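Long-range contacts in uncharacterized protein (Nostoc punctiforme, PDB 2R3S), which is uncharacterized experimentally but probably acts as an O-methyltransferase, moving a methyl group from S-adenosylmethionine to an oxygen atom of a small-molecule substrate: residues Asn150-Ile155 / Gly177-Ala182; Asp171-His176 / Leu237-Leu242; Ile268-Ile273 / Thr326-Ile331; Phe272-Asp277 / Gly298-Phe303. All blocks are in the same frame, centred on the assembly; numbering follows the deposited sequence.

Contact 1 of 4, residues Asn150-Ile155 / Gly177-Ala182; sequences NPAQLI and GLFGIA
Ala-152 presses its single methyl into helix 178-186, where CB meets three groups in succession. It lies over one face of the Phe-179 ring, 4.3 Å from the ring centroid and 23° off the ring normal, displaced toward the rim: a CH-pi contact. The same CB comes within 3.3 Å of Leu-178 O and also touches the CB atoms of Leu-178 and Ala-182. Small residues on both sides let the helices approach to 8.2 Å between the axes of the two short helical segments at a crossing angle of -42°, and Ala-182 CB rests 3.4 Å from Ala-152 O.

With chi1 at -68°, Phe-179 has CG beside its own backbone N and anti to the carbonyl carbon, and the ring reaches across to helix 149-159. Ile-155 CD1 approaches it obliquely, 3.6 Å from Phe-179 CE1, while Pro-151 touches the same CE1 more loosely. An alanine in place of Phe-179 would probably open a gap against Ile-155 and Pro-151 and take away the aromatic surface on which Ala-152 CB lies. The Gln-153 chain bends at chi2, which turns CD back toward helix 178-186; NE2 ends 3.7 Å from Ala-182 CB, and the amide is held by His-186 and Gln-185. A water bridges the helices by donating to Ala-152 O (2.7 Å) and to Phe-179 O.

Both helices pack on the central sheet: Phe-179 touches Leu-237 and Pro-239 of strand 233-239, Ile-155 reaches Ile-268 and Phe-270 of strand 265-271, and Ile-181 of helix 178-186 turns to helix 198-211.

Contact 2 of 4, residues Asp171-His176 / Leu237-Leu242; sequences DISASH and LLPNFL. With EDO (1,2-ethanediol), chain E.
Asp-171 and Leu-237 pair as neighbours in parallel strands, CA to CA 4.8 Å, and Ile-172 N donates to Leu-237 O at 2.9 Å in a nearly straight bond (163°). Beyond Ile-172 and Pro-239 both chains pass into loops, and side chains take over. Ile-172 and Leu-238 lie side by side, pointing the same way, with Ile-172 CB 3.7 Å from Leu-238 CD2. The ring of Phe-241 crosses Ile-172 at a slant, CD2 standing 3.8 Å from Ile-172 CG2.

In Asp-171, CG is anti to the backbone N (chi1 -163°). Its OD1 lies 3.4 Å from Pro-239 CG. OD2 accepts from Gly-180 N, whereas the buried OD1 has no hydrogen-bonding partner in the model. Ser-173 turns OG to a hydrogen bond with the preceding carbonyl, Ile-172 O, and the same OG packs 3.1 Å from Phe-241 CD1. An alanine in place of Phe-241 would probably leave a gap beside Ile-172 CG2 and remove the ring atoms packed against Ser-173. A 1,2-ethanediol, probably from the crystallisation liquor, has O1 close to Ser-173 O and Pro-239 O, too short for the individual bonds to be trusted. Ser-175 N bonds to Asp-196, tying its loop to the end of strand 191-196.

Carboxyl ends of adjacent parallel strands that splay into loops are characteristic of the Rossmann-like class I methyltransferase fold, in which the loop after the first strand helps to bind S-adenosylmethionine. The position of the two loops here, with the ethanediol lodged between them, is consistent with such a pocket.

Contact 3 of 4, residues Ile268-Ile273 / Thr326-Ile331; sequences IVFDFI and TQQQVI
Gln-328 threads its extended side chain between the rings of Phe-270 and Phe-272 and meets each in a different way. Against Phe-272 the amide lies almost flat, the two planes only 11° apart, with NE2 3.5 Å above the ring and over its centre. Against Phe-270 the chain crosses at about a right angle: Gln-328 CB makes an off-centre CH-pi contact 4.1 Å from the ring centroid, and Gln-328 OE1 approaches Phe-270 CE2. The stacked NE2 also donates to Asn-240 OD1, which helps to fix the rotation of the amide. Gln-327 brings its own NE2 to the edge of the Phe-272 ring, in the ring plane, its amide standing nearly perpendicular to that ring. Val-330 CG2 similarly lies at the edge of Phe-270, 3.8 Å from CD1.

Four backbone hydrogen bonds join Val-269 to Ile-331 and Asp-271 to Gln-329 in both directions, pairing the last parallel strand of the sheet with an antiparallel one. The strand order 3-2-1-4-5-7-6, with strand 7 reversed between its neighbours, is the signature of class I methyltransferases.

On the face of Val-269 and Asp-271, Gln-329 bends at chi2 (80°), and OE1 accepts from Ile-273 N at 2.6 Å and 169°, a side-chain bond that carries the pairing past the strand end. Ile-273 and Gln-329 slide past each other in opposite directions, with Ile-273 CD1 3.6 Å from Gln-329 CB and 3.7 Å from Ile-331 CG1. Asp-271 OD1 accepts from Phe-272 N at 2.9 Å through its anti lone pair, and the same oxygen is bound by His-243 ND1.

Contact 4 of 4, residues Phe272-Asp277 / Gly298-Phe303; sequences FIPNSD and GDAYTF
The ring of Pro-274 packs against Ala-300: Pro-274 CG sits 3.5 Å from Ala-300 O, and Pro-274 CD touches Ala-300 CB at 4.0 Å. The aromatic rings serve other neighbours. One face of the Tyr-301 ring carries Asp-299 CB, 3.6 Å above the plane and offset toward the rim; its OH bonds to Phe-245 O. The Phe-272 ring leads away to stack on Phe-287.

These loops flank helix 282-294 and close against one another beyond the carboxyl end of strand 265-271, in the Rossmann-like domain. No direct hydrogen bond links them. One water donates to Pro-274 O at 2.7 Å and accepts from Phe-303 N at 3.0 Å; another lies between Phe-272 O and Tyr-301 N.

Ile-273 CG2, anti to the backbone N, lies 3.3 Å from Phe-303 N. Thr-302 points CG2 at Pro-274 O (3.5 Å). It is also the N-cap of helix 303-312: its OG1, between the backbone N and carbonyl carbon (chi1 63°), caps a backbone N of the first turn. Asp-299 OD2 forms a salt bridge with Arg-57 of the second subunit.

Contacts 1, 2 and 3 lie close together in the Rossmann-like domain, their centres 11 to 12 Å apart. Contact 2 joins strands 168-172 and 233-239, and contact 3 joins 265-271 to 329-334, so both belong to the same seven-stranded sheet; contact 1 pairs two helices that pack against it. Along the chain, the segments of contacts 1 and 2 alternate, as helix 178-186 follows strand 168-172. Contacts 3 and 4 come later and share Phe-272 and Ile-273; contact 4 closes at 298-303, before 326-331. Their centres are about 10 Å apart, whereas those of contacts 1 and 4 are about 22 Å apart. The series runs from helices through sheet to loops meeting the second subunit.

Contact 1 of 4, residues Asn150-Ile155 / Gly177-Ala182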
loop_
_atom_site.group_PDB
_atom_site.type_symbol
_atom_site.label_atom_id
_atom_site.label_comp_id
_atom_site.label_asym_id
_atom_site.label_seq_id
_atom_site.Cartn_x
_atom_site.Cartn_y
_atom_site.Cartn_z
ATOM N N ASN A 150 13.380 4.497 23.242
ATOM C CA ASN A 150 13.365 5.908 23.612
ATOM C C ASN A 150 12.117 6.248 24.429
ATOM O O ASN A 150 12.222 6.843 25.503
ATOM C CB ASN A 150 13.490 6.826 22.375
ATOM C CG ASN A 150 13.472 8.312 22.752
ATOM O OD1 ASN A 150 14.324 8.766 23.518
ATOM N ND2 ASN A 150 12.481 9.058 22.250
ATOM N N PRO A 151 10.925 5.865 23.942
ATOM C CA PRO A 151 9.764 6.180 24.771
ATOM C C PRO A 151 9.812 5.533 26.152
ATOM O O PRO A 151 9.347 6.138 27.090
ATOM C CB PRO A 151 8.590 5.649 23.970
ATOM C CG PRO A 151 9.103 5.411 22.600
ATOM C CD PRO A 151 10.559 5.201 22.687
ATOM N N ALA A 152 10.384 4.321 26.270
ATOM C CA ALA A 152 10.559 3.674 27.582
ATOM C C ALA A 152 11.386 4.545 28.536
ATOM O O ALA A 152 11.023 4.712 29.700
ATOM C CB ALA A 152 11.172 2.262 27.434
ATOM N N GLN A 153 12.485 5.099 28.028
ATOM C CA GLN A 153 13.301 6.064 28.753
ATOM C C GLN A 153 12.549 7.350 29.071
ATOM O O GLN A 153 12.683 7.890 30.168
ATOM C CB GLN A 153 14.552 6.428 27.935
ATOM C CG GLN A 153 15.547 5.276 27.719
ATOM C CD GLN A 153 16.096 4.746 29.018
ATOM O OE1 GLN A 153 16.464 5.520 29.898
ATOM N NE2 GLN A 153 16.148 3.418 29.153
ATOM N N LEU A 154 11.761 7.858 28.132
ATOM C CA LEU A 154 11.016 9.086 28.394
ATOM C C LEU A 154 10.016 8.852 29.528
ATOM O O LEU A 154 9.929 9.658 30.444
ATOM C CB LEU A 154 10.302 9.640 27.148
ATOM C CG LEU A 154 11.173 10.059 25.939
ATOM C CD1 LEU A 154 10.280 10.415 24.734
ATOM C CD2 LEU A 154 12.121 11.205 26.258
ATOM N N ILE A 155 9.288 7.742 29.484
ATOM C CA ILE A 155 8.305 7.452 30.530
ATOM C C ILE A 155 8.995 7.315 31.874
ATOM O O ILE A 155 8.546 7.867 32.853
ATOM C CB ILE A 155 7.467 6.222 30.211
ATOM C CG1 ILE A 155 6.481 6.574 29.081
ATOM C CG2 ILE A 155 6.755 5.712 31.489
ATOM C CD1 ILE A 155 5.624 5.412 28.589
ATOM N N GLY A 177 9.413 -5.884 27.208
ATOM C CA GLY A 177 9.750 -5.495 28.573
ATOM C C GLY A 177 10.452 -4.169 28.797
ATOM O O GLY A 177 10.771 -3.824 29.929
ATOM N N LEU A 178 10.660 -3.383 27.749
ATOM C CA LEU A 178 11.510 -2.188 27.877
ATOM C C LEU A 178 10.909 -1.094 28.791
ATOM O O LEU A 178 11.658 -0.323 29.393
ATOM C CB LEU A 178 11.874 -1.586 26.505
ATOM C CG LEU A 178 12.702 -2.445 25.533
ATOM C CD1 LEU A 178 13.180 -1.624 24.341
ATOM C CD2 LEU A 178 13.883 -3.119 26.230
ATOM N N PHE A 179 9.588 -1.002 28.886
ATOM C CA PHE A 179 8.982 0.038 29.758
ATOM C C PHE A 179 9.299 -0.190 31.234
ATOM O O PHE A 179 9.884 0.678 31.883
ATOM C CB PHE A 179 7.484 0.207 29.478
ATOM C CG PHE A 179 7.212 0.798 28.112
ATOM C CD1 PHE A 179 7.236 2.180 27.924
ATOM C CD2 PHE A 179 7.011 -0.016 27.008
ATOM C CE1 PHE A 179 7.030 2.742 26.666
ATOM C CE2 PHE A 179 6.799 0.539 25.738
ATOM C CZ PHE A 179 6.809 1.912 25.569
ATOM N N GLY A 180 8.972 -1.367 31.745
ATOM C CA GLY A 180 9.341 -1.743 33.111
ATOM C C GLY A 180 10.835 -1.806 33.336
ATOM O O GLY A 180 11.318 -1.409 34.390
ATOM N N ILE A 181 11.575 -2.305 32.340
ATOM C CA ILE A 181 13.030 -2.384 32.420
ATOM C C ILE A 181 13.642 -1.004 32.599
ATOM O O ILE A 181 14.535 -0.834 33.414
ATOM C CB ILE A 181 13.646 -3.106 31.185
ATOM C CG1 ILE A 181 13.339 -4.604 31.248
ATOM C CG2 ILE A 181 15.130 -2.906 31.132
ATOM C CD1 ILE A 181 13.355 -5.342 29.917
ATOM N N ALA A 182 13.167 -0.016 31.854
ATOM C CA ALA A 182 13.658 1.363 32.020
ATOM C C ALA A 182 13.333 1.935 33.400
ATOM O O ALA A 182 14.145 2.670 33.959
ATOM C CB ALA A 182 13.116 2.293 30.912
HETATM O O HOH W 1 9.250 3.249 31.104
#

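Contact 2 of 4, residues Asp171-His176 / Leu237-Leu242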
loop_
_atom_site.group_PDB
_atom_site.type_symbol
_atom_site.label_atom_id
_atom_site.label_comp_id
_atom_site.label_asym_id
_atom_site.label_seq_id
_atom_site.Cartn_x
_atom_site.Cartn_y
_atom_site.Cartn_z
ATOM N N ASP A 171 4.035 -4.335 34.878
ATOM C CA ASP A 171 4.075 -3.998 33.448
ATOM C C ASP A 171 3.167 -4.950 32.691
ATOM O O ASP A 171 3.568 -6.066 32.401
ATOM C CB ASP A 171 5.509 -4.065 32.921
ATOM C CG ASP A 171 5.695 -3.345 31.572
ATOM O OD1 ASP A 171 4.677 -2.954 30.954
ATOM O OD2 ASP A 171 6.867 -3.196 31.124
ATOM N N ILE A 172 1.945 -4.495 32.370
ATOM C CA ILE A 172 0.915 -5.340 31.770
ATOM C C ILE A 172 0.993 -5.337 30.232
ATOM O O ILE A 172 0.944 -4.280 29.599
ATOM C CB ILE A 172 -0.519 -4.906 32.222
ATOM C CG1 ILE A 172 -0.680 -5.076 33.733
ATOM C CG2 ILE A 172 -1.603 -5.701 31.478
ATOM C CD1 ILE A 172 -1.955 -4.486 34.279
ATOM N N SER A 173 1.023 -6.542 29.657
ATOM C CA SER A 173 1.510 -6.825 28.302
ATOM C C SER A 173 2.903 -6.236 28.118
ATOM O O SER A 173 3.163 -5.451 27.212
ATOM C CB SER A 173 0.538 -6.385 27.206
ATOM O OG SER A 173 0.375 -4.992 27.232
ATOM N N ALA A 174 3.796 -6.675 28.995
ATOM C CA ALA A 174 5.189 -6.282 29.010
ATOM C C ALA A 174 5.898 -6.423 27.639
ATOM O O ALA A 174 6.787 -5.642 27.319
ATOM C CB ALA A 174 5.909 -7.079 30.096
ATOM N N SER A 175 5.492 -7.389 26.819
ATOM C CA SER A 175 6.053 -7.526 25.475
ATOM C C SER A 175 7.579 -7.659 25.564
ATOM O O SER A 175 8.072 -8.526 26.279
ATOM C CB SER A 175 5.564 -6.361 24.584
ATOM O OG SER A 175 6.143 -6.391 23.302
ATOM N N HIS A 176 8.321 -6.836 24.824
ATOM C CA HIS A 176 9.784 -6.711 24.948
ATOM C C HIS A 176 10.305 -6.356 26.344
ATOM O O HIS A 176 11.520 -6.447 26.610
ATOM C CB HIS A 176 10.283 -5.646 23.964
ATOM C CG HIS A 176 9.404 -4.443 23.914
ATOM N ND1 HIS A 176 9.447 -3.458 24.873
ATOM C CD2 HIS A 176 8.402 -4.103 23.069
ATOM C CE1 HIS A 176 8.521 -2.554 24.618
ATOM N NE2 HIS A 176 7.863 -2.930 23.535
ATOM N N LEU A 237 2.080 -0.012 34.479
ATOM C CA LEU A 237 2.253 0.401 33.094
ATOM C C LEU A 237 1.342 -0.419 32.190
ATOM O O LEU A 237 1.263 -1.632 32.338
ATOM C CB LEU A 237 3.702 0.202 32.659
ATOM C CG LEU A 237 4.778 0.637 33.644
ATOM C CD1 LEU A 237 6.145 0.475 33.008
ATOM C CD2 LEU A 237 4.512 2.050 34.072
ATOM N N LEU A 238 0.677 0.252 31.252
ATOM C CA LEU A 238 -0.088 -0.372 30.186
ATOM C C LEU A 238 0.385 0.156 28.797
ATOM O O LEU A 238 -0.268 1.025 28.173
ATOM C CB LEU A 238 -1.565 -0.059 30.385
ATOM C CG LEU A 238 -2.334 -0.790 31.479
ATOM C CD1 LEU A 238 -3.627 -0.011 31.890
ATOM C CD2 LEU A 238 -2.643 -2.177 30.966
ATOM N N PRO A 239 1.518 -0.375 28.297
ATOM C CA PRO A 239 2.015 0.053 26.999
ATOM C C PRO A 239 1.330 -0.700 25.863
ATOM O O PRO A 239 1.366 -1.908 25.842
ATOM C CB PRO A 239 3.503 -0.283 27.067
ATOM C CG PRO A 239 3.702 -1.113 28.308
ATOM C CD PRO A 239 2.389 -1.399 28.893
ATOM N N ASN A 240 0.702 0.022 24.947
ATOM C CA ASN A 240 0.082 -0.552 23.745
ATOM C C ASN A 240 -0.770 -1.814 24.004
ATOM O O ASN A 240 -0.721 -2.806 23.232
ATOM C CB ASN A 240 1.137 -0.814 22.639
ATOM C CG ASN A 240 1.627 0.460 21.972
ATOM O OD1 ASN A 240 0.836 1.230 21.426
ATOM N ND2 ASN A 240 2.944 0.676 21.996
ATOM N N PHE A 241 -1.589 -1.750 25.058
ATOM C CA PHE A 241 -2.486 -2.853 25.409
ATOM C C PHE A 241 -3.943 -2.528 25.237
ATOM O O PHE A 241 -4.686 -3.306 24.670
ATOM C CB PHE A 241 -2.269 -3.284 26.868
ATOM C CG PHE A 241 -2.823 -4.672 27.185
ATOM C CD1 PHE A 241 -2.543 -5.763 26.361
ATOM C CD2 PHE A 241 -3.599 -4.889 28.314
ATOM C CE1 PHE A 241 -3.038 -7.028 26.649
ATOM C CE2 PHE A 241 -4.091 -6.168 28.601
ATOM C CZ PHE A 241 -3.810 -7.222 27.765
ATOM N N LEU A 242 -4.375 -1.387 25.745
ATOM C CA LEU A 242 -5.818 -1.172 25.910
ATOM C C LEU A 242 -6.565 -1.079 24.597
ATOM O O LEU A 242 -7.712 -1.484 24.529
ATOM C CB LEU A 242 -6.113 0.068 26.769
ATOM C CG LEU A 242 -5.853 -0.036 28.282
ATOM C CD1 LEU A 242 -6.319 1.283 28.891
ATOM C CD2 LEU A 242 -6.564 -1.257 28.939
HETATM C C1 EDO E . 2.884 -3.907 24.235
HETATM O O1 EDO E . 2.119 -4.194 25.462
HETATM C C2 EDO E . 2.792 -4.937 23.096
HETATM O O2 EDO E . 1.703 -4.784 22.170
#

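Contact 3 of 4, residues Ile268-Ile273 / Thr326-Ile331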
loop_
_atom_site.group_PDB
_atom_site.type_symbol
_atom_site.label_atom_id
_atom_site.label_comp_id
_atom_site.label_asym_id
_atom_site.label_seq_id
_atom_site.Cartn_x
_atom_site.Cartn_y
_atom_site.Cartn_z
ATOM N N ILE A 268 0.201 4.357 34.233
ATOM C CA ILE A 268 0.636 5.056 33.010
ATOM C C ILE A 268 0.209 4.265 31.770
ATOM O O ILE A 268 0.636 3.120 31.568
ATOM C CB ILE A 268 2.140 5.229 32.954
ATOM C CG1 ILE A 268 2.638 6.020 34.167
ATOM C CG2 ILE A 268 2.553 5.959 31.648
ATOM C CD1 ILE A 268 4.104 6.506 34.033
ATOM N N VAL A 269 -0.676 4.863 30.979
ATOM C CA VAL A 269 -1.084 4.308 29.682
ATOM C C VAL A 269 -0.206 4.909 28.593
ATOM O O VAL A 269 0.009 6.110 28.560
ATOM C CB VAL A 269 -2.579 4.551 29.398
ATOM C CG1 VAL A 269 -2.978 4.028 28.018
ATOM C CG2 VAL A 269 -3.415 3.885 30.482
ATOM N N PHE A 270 0.351 4.056 27.738
ATOM C CA PHE A 270 1.155 4.503 26.603
ATOM C C PHE A 270 0.490 3.902 25.370
ATOM O O PHE A 270 0.362 2.693 25.267
ATOM C CB PHE A 270 2.613 4.071 26.751
ATOM C CG PHE A 270 3.465 4.380 25.546
ATOM C CD1 PHE A 270 3.969 5.649 25.344
ATOM C CD2 PHE A 270 3.776 3.393 24.613
ATOM C CE1 PHE A 270 4.763 5.932 24.215
ATOM C CE2 PHE A 270 4.560 3.683 23.501
ATOM C CZ PHE A 270 5.046 4.949 23.313
ATOM N N ASP A 271 0.002 4.744 24.461
ATOM C CA ASP A 271 -0.898 4.255 23.424
ATOM C C ASP A 271 -1.063 5.301 22.322
ATOM O O ASP A 271 -0.484 6.372 22.402
ATOM C CB ASP A 271 -2.254 3.866 24.054
ATOM C CG ASP A 271 -2.872 2.597 23.440
ATOM O OD1 ASP A 271 -3.031 2.534 22.194
ATOM O OD2 ASP A 271 -3.223 1.671 24.223
ATOM N N PHE A 272 -1.811 4.943 21.280
ATOM C CA PHE A 272 -2.179 5.858 20.208
ATOM C C PHE A 272 -3.457 6.556 20.630
ATOM O O PHE A 272 -4.513 5.912 20.708
ATOM C CB PHE A 272 -2.472 5.099 18.904
ATOM C CG PHE A 272 -1.267 4.511 18.266
ATOM C CD1 PHE A 272 -0.372 5.310 17.589
ATOM C CD2 PHE A 272 -1.016 3.155 18.343
ATOM C CE1 PHE A 272 0.758 4.761 16.993
ATOM C CE2 PHE A 272 0.108 2.612 17.759
ATOM C CZ PHE A 272 0.997 3.425 17.082
ATOM N N ILE A 273 -3.365 7.847 20.927
ATOM C CA ILE A 273 -4.532 8.587 21.406
ATOM C C ILE A 273 -4.835 9.704 20.413
ATOM O O ILE A 273 -4.237 10.771 20.464
ATOM C CB ILE A 273 -4.336 9.147 22.846
ATOM C CG1 ILE A 273 -3.840 8.039 23.794
ATOM C CG2 ILE A 273 -5.655 9.702 23.361
ATOM C CD1 ILE A 273 -3.316 8.552 25.147
ATOM N N THR A 326 7.770 12.232 21.079
ATOM C CA THR A 326 7.525 10.846 20.645
ATOM C C THR A 326 6.161 10.653 19.946
ATOM O O THR A 326 5.225 11.427 20.179
ATOM C CB THR A 326 7.626 9.862 21.841
ATOM O OG1 THR A 326 7.744 8.521 21.350
ATOM C CG2 THR A 326 6.393 9.964 22.740
ATOM N N GLN A 327 6.061 9.607 19.117
ATOM C CA GLN A 327 4.892 9.367 18.243
ATOM C C GLN A 327 3.584 9.106 18.994
ATOM O O GLN A 327 2.516 9.538 18.562
ATOM C CB GLN A 327 5.151 8.194 17.280
ATOM C CG GLN A 327 3.887 7.672 16.552
ATOM C CD GLN A 327 4.135 6.444 15.694
ATOM O OE1 GLN A 327 5.019 5.639 15.974
ATOM N NE2 GLN A 327 3.344 6.292 14.650
ATOM N N GLN A 328 3.654 8.372 20.096
ATOM C CA GLN A 328 2.440 8.007 20.832
ATOM C C GLN A 328 2.258 8.912 22.055
ATOM O O GLN A 328 3.104 9.763 22.338
ATOM C CB GLN A 328 2.482 6.527 21.201
ATOM C CG GLN A 328 2.909 5.622 20.037
ATOM C CD GLN A 328 2.663 4.156 20.320
ATOM O OE1 GLN A 328 3.532 3.313 20.109
ATOM N NE2 GLN A 328 1.475 3.846 20.798
ATOM N N GLN A 329 1.145 8.740 22.758
ATOM C CA GLN A 329 0.733 9.669 23.819
ATOM C C GLN A 329 0.625 8.926 25.157
ATOM O O GLN A 329 0.466 7.695 25.158
ATOM C CB GLN A 329 -0.615 10.301 23.453
ATOM C CG GLN A 329 -0.611 11.195 22.196
ATOM C CD GLN A 329 -0.662 10.428 20.842
ATOM O OE1 GLN A 329 -1.224 9.331 20.719
ATOM N NE2 GLN A 329 -0.088 11.040 19.821
ATOM N N VAL A 330 0.721 9.662 26.276
ATOM C CA VAL A 330 0.604 9.074 27.639
ATOM C C VAL A 330 -0.610 9.618 28.439
ATOM O O VAL A 330 -0.919 10.795 28.362
ATOM C CB VAL A 330 1.928 9.224 28.447
ATOM C CG1 VAL A 330 1.693 8.989 29.909
ATOM C CG2 VAL A 330 3.015 8.260 27.934
ATOM N N ILE A 331 -1.329 8.737 29.143
ATOM C CA ILE A 331 -2.301 9.122 30.176
ATOM C C ILE A 331 -1.804 8.637 31.544
ATOM O O ILE A 331 -1.539 7.451 31.710
ATOM C CB ILE A 331 -3.686 8.496 29.916
ATOM C CG1 ILE A 331 -4.294 9.070 28.647
ATOM C CG2 ILE A 331 -4.642 8.729 31.077
ATOM C CD1 ILE A 331 -5.492 8.318 28.180
#

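Contact 4 of 4, residues Phe272-Asp277 / Gly298-Phe303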
loop_
_atom_site.group_PDB
_atom_site.type_symbol
_atom_site.label_atom_id
_atom_site.label_comp_id
_atom_site.label_asym_id
_atom_site.label_seq_id
_atom_site.Cartn_x
_atom_site.Cartn_y
_atom_site.Cartn_z
ATOM N N PHE A 272 -1.811 4.943 21.280
ATOM C CA PHE A 272 -2.179 5.858 20.208
ATOM C C PHE A 272 -3.457 6.556 20.630
ATOM O O PHE A 272 -4.513 5.912 20.708
ATOM C CB PHE A 272 -2.472 5.099 18.904
ATOM C CG PHE A 272 -1.267 4.511 18.266
ATOM C CD1 PHE A 272 -0.372 5.310 17.589
ATOM C CD2 PHE A 272 -1.016 3.155 18.343
ATOM C CE1 PHE A 272 0.758 4.761 16.993
ATOM C CE2 PHE A 272 0.108 2.612 17.759
ATOM C CZ PHE A 272 0.997 3.425 17.082
ATOM N N ILE A 273 -3.365 7.847 20.927
ATOM C CA ILE A 273 -4.532 8.587 21.406
ATOM C C ILE A 273 -4.835 9.704 20.413
ATOM O O ILE A 273 -4.237 10.771 20.464
ATOM C CB ILE A 273 -4.336 9.147 22.846
ATOM C CG1 ILE A 273 -3.840 8.039 23.794
ATOM C CG2 ILE A 273 -5.655 9.702 23.361
ATOM C CD1 ILE A 273 -3.316 8.552 25.147
ATOM N N PRO A 274 -5.714 9.435 19.457
ATOM C CA PRO A 274 -6.124 10.484 18.540
ATOM C C PRO A 274 -6.863 11.637 19.209
ATOM O O PRO A 274 -7.522 11.443 20.254
ATOM C CB PRO A 274 -7.069 9.767 17.583
ATOM C CG PRO A 274 -7.428 8.516 18.241
ATOM C CD PRO A 274 -6.326 8.145 19.134
ATOM N N ASN A 275 -6.775 12.815 18.580
ATOM C CA ASN A 275 -7.637 13.946 18.944
ATOM C C ASN A 275 -9.090 13.569 18.777
ATOM O O ASN A 275 -9.415 12.574 18.120
ATOM C CB ASN A 275 -7.304 15.185 18.114
ATOM C CG ASN A 275 -5.881 15.650 18.321
ATOM O OD1 ASN A 275 -5.351 15.553 19.425
ATOM N ND2 ASN A 275 -5.223 16.084 17.250
ATOM N N SER A 276 -9.967 14.367 19.376
ATOM C CA SER A 276 -11.408 14.110 19.345
ATOM C C SER A 276 -12.016 14.051 17.944
ATOM O O SER A 276 -13.098 13.492 17.759
ATOM C CB SER A 276 -12.118 15.194 20.171
ATOM O OG SER A 276 -11.891 16.492 19.627
ATOM N N ASP A 277 -11.335 14.638 16.959
ATOM C CA ASP A 277 -11.782 14.586 15.545
ATOM C C ASP A 277 -11.691 13.172 14.954
ATOM O O ASP A 277 -12.364 12.855 13.968
ATOM C CB ASP A 277 -11.059 15.644 14.658
ATOM C CG ASP A 277 -9.552 15.495 14.641
ATOM O OD1 ASP A 277 -9.017 14.501 15.150
ATOM O OD2 ASP A 277 -8.868 16.390 14.108
ATOM N N GLY A 298 -11.390 -3.851 19.192
ATOM C CA GLY A 298 -10.359 -2.879 19.571
ATOM C C GLY A 298 -10.585 -1.542 18.845
ATOM O O GLY A 298 -11.343 -1.485 17.890
ATOM N N ASP A 299 -9.906 -0.486 19.286
ATOM C CA ASP A 299 -10.075 0.862 18.718
ATOM C C ASP A 299 -8.899 1.709 19.148
ATOM O O ASP A 299 -8.220 1.380 20.126
ATOM C CB ASP A 299 -11.375 1.481 19.254
ATOM C CG ASP A 299 -11.996 2.547 18.328
ATOM O OD1 ASP A 299 -11.382 3.023 17.349
ATOM O OD2 ASP A 299 -13.146 2.892 18.623
ATOM N N ALA A 300 -8.649 2.800 18.426
ATOM C CA ALA A 300 -7.716 3.823 18.888
ATOM C C ALA A 300 -8.581 4.837 19.639
ATOM O O ALA A 300 -9.307 5.631 19.035
ATOM C CB ALA A 300 -6.972 4.472 17.725
ATOM N N TYR A 301 -8.506 4.791 20.962
ATOM C CA TYR A 301 -9.378 5.554 21.821
ATOM C C TYR A 301 -8.843 6.952 22.092
ATOM O O TYR A 301 -7.649 7.150 22.296
ATOM C CB TYR A 301 -9.562 4.815 23.143
ATOM C CG TYR A 301 -10.359 3.541 23.032
ATOM C CD1 TYR A 301 -11.704 3.565 22.706
ATOM C CD2 TYR A 301 -9.776 2.308 23.283
ATOM C CE1 TYR A 301 -12.434 2.392 22.607
ATOM C CE2 TYR A 301 -10.510 1.151 23.227
ATOM C CZ TYR A 301 -11.829 1.192 22.869
ATOM O OH TYR A 301 -12.548 0.033 22.778
ATOM N N THR A 302 -9.751 7.921 22.111
ATOM C CA THR A 302 -9.411 9.323 22.434
ATOM C C THR A 302 -9.260 9.509 23.947
ATOM O O THR A 302 -9.627 8.616 24.715
ATOM C CB THR A 302 -10.496 10.259 21.937
ATOM O OG1 THR A 302 -11.704 9.938 22.628
ATOM C CG2 THR A 302 -10.708 10.105 20.399
ATOM N N PHE A 303 -8.695 10.646 24.373
ATOM C CA PHE A 303 -8.475 10.913 25.796
ATOM C C PHE A 303 -9.793 10.950 26.545
ATOM O O PHE A 303 -9.926 10.303 27.549
ATOM C CB PHE A 303 -7.731 12.215 26.045
ATOM C CG PHE A 303 -7.676 12.588 27.500
ATOM C CD1 PHE A 303 -6.956 11.814 28.394
ATOM C CD2 PHE A 303 -8.388 13.670 27.989
ATOM C CE1 PHE A 303 -6.912 12.130 29.752
ATOM C CE2 PHE A 303 -8.348 13.995 29.341
ATOM C CZ PHE A 303 -7.604 13.220 30.225
HETATM O O HOH W 2 -5.904 4.191 21.927
HETATM O O HOH W 3 -8.097 12.808 22.452
#